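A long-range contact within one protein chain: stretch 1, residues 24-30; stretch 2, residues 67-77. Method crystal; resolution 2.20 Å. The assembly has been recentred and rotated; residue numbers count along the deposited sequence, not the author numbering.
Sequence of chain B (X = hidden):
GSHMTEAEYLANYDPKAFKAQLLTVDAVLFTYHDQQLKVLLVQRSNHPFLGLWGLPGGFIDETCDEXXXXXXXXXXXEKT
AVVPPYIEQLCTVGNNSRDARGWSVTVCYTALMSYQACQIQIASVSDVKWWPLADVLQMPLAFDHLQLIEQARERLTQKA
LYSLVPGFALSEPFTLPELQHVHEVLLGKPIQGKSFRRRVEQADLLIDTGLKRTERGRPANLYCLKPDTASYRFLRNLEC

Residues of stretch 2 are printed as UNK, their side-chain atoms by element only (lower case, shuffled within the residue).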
# COMPACT_ATOMS: atom_id res chain seq x y z
N THR B 24 -8.26 13.10 -8.74
CA THR B 24 -9.43 12.72 -7.97
C THR B 24 -9.07 11.75 -6.85
O THR B 24 -7.95 11.22 -6.77
CB THR B 24 -10.54 12.11 -8.86
OG1 THR B 24 -10.04 10.92 -9.50
CG2 THR B 24 -11.04 13.13 -9.94
N VAL B 25 -10.02 11.53 -5.95
CA VAL B 25 -9.87 10.52 -4.92
C VAL B 25 -11.07 9.59 -5.12
O VAL B 25 -12.14 10.08 -5.46
CB VAL B 25 -9.80 11.19 -3.49
CG1 VAL B 25 -9.55 10.18 -2.42
CG2 VAL B 25 -8.68 12.22 -3.43
N ASP B 26 -10.90 8.27 -5.00
CA ASP B 26 -12.00 7.29 -5.11
C ASP B 26 -11.92 6.30 -3.95
O ASP B 26 -10.90 6.16 -3.33
CB ASP B 26 -11.94 6.49 -6.43
CG ASP B 26 -12.35 7.32 -7.65
OD1 ASP B 26 -11.76 7.16 -8.72
OD2 ASP B 26 -13.25 8.17 -7.53
N ALA B 27 -13.01 5.59 -3.72
CA ALA B 27 -13.12 4.60 -2.67
C ALA B 27 -13.94 3.42 -3.16
O ALA B 27 -15.04 3.61 -3.71
CB ALA B 27 -13.77 5.19 -1.46
N VAL B 28 -13.38 2.23 -2.97
CA VAL B 28 -14.11 0.97 -3.01
C VAL B 28 -14.57 0.65 -1.58
O VAL B 28 -13.78 0.22 -0.73
CB VAL B 28 -13.28 -0.17 -3.61
CG1 VAL B 28 -14.15 -1.37 -3.86
CG2 VAL B 28 -12.62 0.27 -4.94
N LEU B 29 -15.84 0.92 -1.31
CA LEU B 29 -16.43 0.66 -0.03
C LEU B 29 -17.20 -0.65 -0.12
O LEU B 29 -18.14 -0.77 -0.92
CB LEU B 29 -17.37 1.80 0.34
CG LEU B 29 -18.36 1.64 1.50
CD1 LEU B 29 -17.67 1.57 2.85
CD2 LEU B 29 -19.37 2.82 1.47
N PHE B 30 -16.80 -1.63 0.70
CA PHE B 30 -17.45 -2.94 0.79
C PHE B 30 -18.25 -3.05 2.05
O PHE B 30 -17.91 -2.50 3.09
CB PHE B 30 -16.42 -4.09 0.86
CG PHE B 30 -15.59 -4.24 -0.35
CD1 PHE B 30 -16.02 -4.99 -1.42
CD2 PHE B 30 -14.33 -3.68 -0.40
CE1 PHE B 30 -15.23 -5.16 -2.55
CE2 PHE B 30 -13.54 -3.84 -1.52
CZ PHE B 30 -14.00 -4.59 -2.60
N UNK B 67 -6.82 17.06 4.26
CA UNK B 67 -5.98 15.93 3.86
C UNK B 67 -6.74 15.07 2.83
O UNK B 67 -7.96 15.25 2.64
c UNK B 67 -5.62 15.06 5.07
o UNK B 67 -6.81 14.40 5.49
N UNK B 68 -6.04 14.15 2.19
CA UNK B 68 -6.67 13.19 1.27
C UNK B 68 -7.69 12.29 1.95
O UNK B 68 -8.73 12.01 1.38
c UNK B 68 -5.61 12.36 0.57
c UNK B 68 -5.55 13.71 -1.59
c UNK B 68 -4.72 13.13 -0.40
c UNK B 68 -3.64 12.19 -0.85
N UNK B 69 -7.42 11.85 3.18
CA UNK B 69 -8.41 11.09 3.94
C UNK B 69 -9.70 11.88 4.17
O UNK B 69 -10.81 11.33 4.05
o UNK B 69 -8.82 9.65 8.35
c UNK B 69 -7.84 10.57 5.27
c UNK B 69 -8.26 9.16 7.35
c UNK B 69 -8.76 9.58 5.97
o UNK B 69 -7.30 8.36 7.43
N UNK B 70 -9.58 13.16 4.54
CA UNK B 70 -10.79 13.99 4.69
C UNK B 70 -11.54 14.08 3.36
O UNK B 70 -12.75 13.98 3.31
c UNK B 70 -10.43 15.35 5.27
c UNK B 70 -9.87 15.24 6.69
c UNK B 70 -9.75 16.56 7.46
n UNK B 70 -10.08 17.67 6.81
o UNK B 70 -9.34 16.57 8.64
N UNK B 71 -10.81 14.21 2.26
CA UNK B 71 -11.44 14.17 0.95
C UNK B 71 -12.29 12.90 0.73
O UNK B 71 -13.46 13.00 0.41
c UNK B 71 -10.41 14.34 -0.16
c UNK B 71 -11.11 14.34 -1.54
o UNK B 71 -9.69 15.58 0.05
N UNK B 72 -11.70 11.72 0.94
CA UNK B 72 -12.42 10.47 0.69
C UNK B 72 -13.56 10.19 1.69
O UNK B 72 -14.55 9.57 1.32
c UNK B 72 -12.13 8.08 -0.21
c UNK B 72 -11.43 9.25 0.53
c UNK B 72 -10.83 8.81 1.88
N UNK B 73 -13.44 10.66 2.92
CA UNK B 73 -14.48 10.48 3.93
C UNK B 73 -15.69 11.37 3.65
O UNK B 73 -16.85 10.96 3.86
c UNK B 73 -12.88 9.79 5.89
c UNK B 73 -12.35 10.26 7.23
c UNK B 73 -13.94 10.75 5.34
c UNK B 73 -13.40 8.36 5.98
N UNK B 74 -15.41 12.60 3.19
CA UNK B 74 -16.45 13.49 2.69
C UNK B 74 -17.15 12.87 1.50
O UNK B 74 -18.36 12.80 1.50
c UNK B 74 -16.51 17.16 1.30
c UNK B 74 -16.99 15.78 1.73
n UNK B 74 -16.30 16.93 -1.56
n UNK B 74 -14.03 17.13 -1.41
c UNK B 74 -15.21 17.08 -0.82
n UNK B 74 -15.28 17.16 0.51
c UNK B 74 -15.90 14.88 2.32
N UNK B 75 -16.41 12.38 0.49
CA UNK B 75 -17.08 11.79 -0.68
C UNK B 75 -17.94 10.60 -0.29
O UNK B 75 -18.96 10.37 -0.91
c UNK B 75 -16.71 13.59 -4.04
c UNK B 75 -15.81 13.72 -2.82
c UNK B 75 -16.11 11.35 -1.80
n UNK B 75 -17.41 14.89 -4.30
c UNK B 75 -15.15 12.40 -2.35
N UNK B 76 -17.52 9.83 0.72
CA UNK B 76 -18.34 8.71 1.19
C UNK B 76 -19.59 9.17 1.96
O UNK B 76 -20.67 8.61 1.77
c UNK B 76 -17.28 5.98 0.07
c UNK B 76 -17.53 7.67 1.98
c UNK B 76 -15.57 6.02 1.92
c UNK B 76 -16.56 6.86 1.11
N UNK B 77 -19.43 10.18 2.80
CA UNK B 77 -20.51 10.70 3.63
C UNK B 77 -21.57 11.45 2.81
O UNK B 77 -22.73 11.50 3.20
c UNK B 77 -19.95 11.61 4.72

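Position 67 carries one carbon and then one oxygen, the pattern of a hydroxymethyl group, and its side chain is out of reach of stretch 1. The oxygen accepts from the backbone N of position 70 at 3.2 Å with an N-H...acceptor angle of 169°, which caps the helix that starts at the next residue. This is S67.

Position 68 has four carbons forked at the second, with chi1 at -67° and chi2 at 173°. Its CA-to-CB bond points sideways, yet one terminal methyl reaches CG2 of V25. A fork at the second carbon defines leucine: L68, with CD2 3.9 Å from V25 CG2.

Position 69 has three carbons, the third carrying two oxygens, a carboxylate. CA-to-CB points away from the strand, and nothing there is touched: E69.

At position 70 three carbons end in one oxygen and one nitrogen, an amide on a chain of glutamine length. It is out of reach of the strand. This is Q70; its backbone N donates to S67 OG at 3.2 Å, the capping bond.

Position 71 branches at its first carbon into one oxygen and one carbon, which identifies T71. CA-to-CB points toward the strand, and the methyl CG2 approaches V25 CG2 to 3.7 Å.

Position 72 also branches at its first carbon, but into two carbons, three in all; this is V72, with chi1 at 74° (p). Its CB lies 3.6 Å from V25 CG1, while CG2 lies 3.6 Å from A27 CB and 3.9 Å from D26 O. One side chain therefore spans two successive inward-facing positions of the strand.

Position 73 repeats the four-carbon fork of leucine but is out of reach of stretch 1: L73.

Position 74 runs through three carbons and a nitrogen to a carbon bearing two more nitrogens, a guanidinium group, so it is R74; it too is out of reach.

Position 75 has four carbons in a row ending in nitrogen. CA-to-CB starts toward the strand, but the end leads away. This is K75, whose CG comes no nearer to stretch 1 than 4.9 Å from V25 O.

Position 76 is forked at the second carbon of four, and CA-to-CB points toward the strand. It is L76, whose CD2 lies 3.9 Å from A27 CB and 4.0 Å from L29 CD2.

Position 77 has a single side-chain carbon and is out of reach: A77.

The contact is apolar packing, with no hydrogen bond between the stretches. Strand alternation turns V25, A27 and L29 toward the helix, while D26 and V28 point away. The helix answers with L68, T71, V72 and L76, spaced by three or four residues or adjacent, as one helical face requires. The axes approach to 8.1 Å at 59°, the CA atoms of V25 and V72 stand 6.2 Å apart, and 342 Å² is buried, 95 Å² of it on V25.

Stretch 2, residues 67-77: SLEQTVLRKLA
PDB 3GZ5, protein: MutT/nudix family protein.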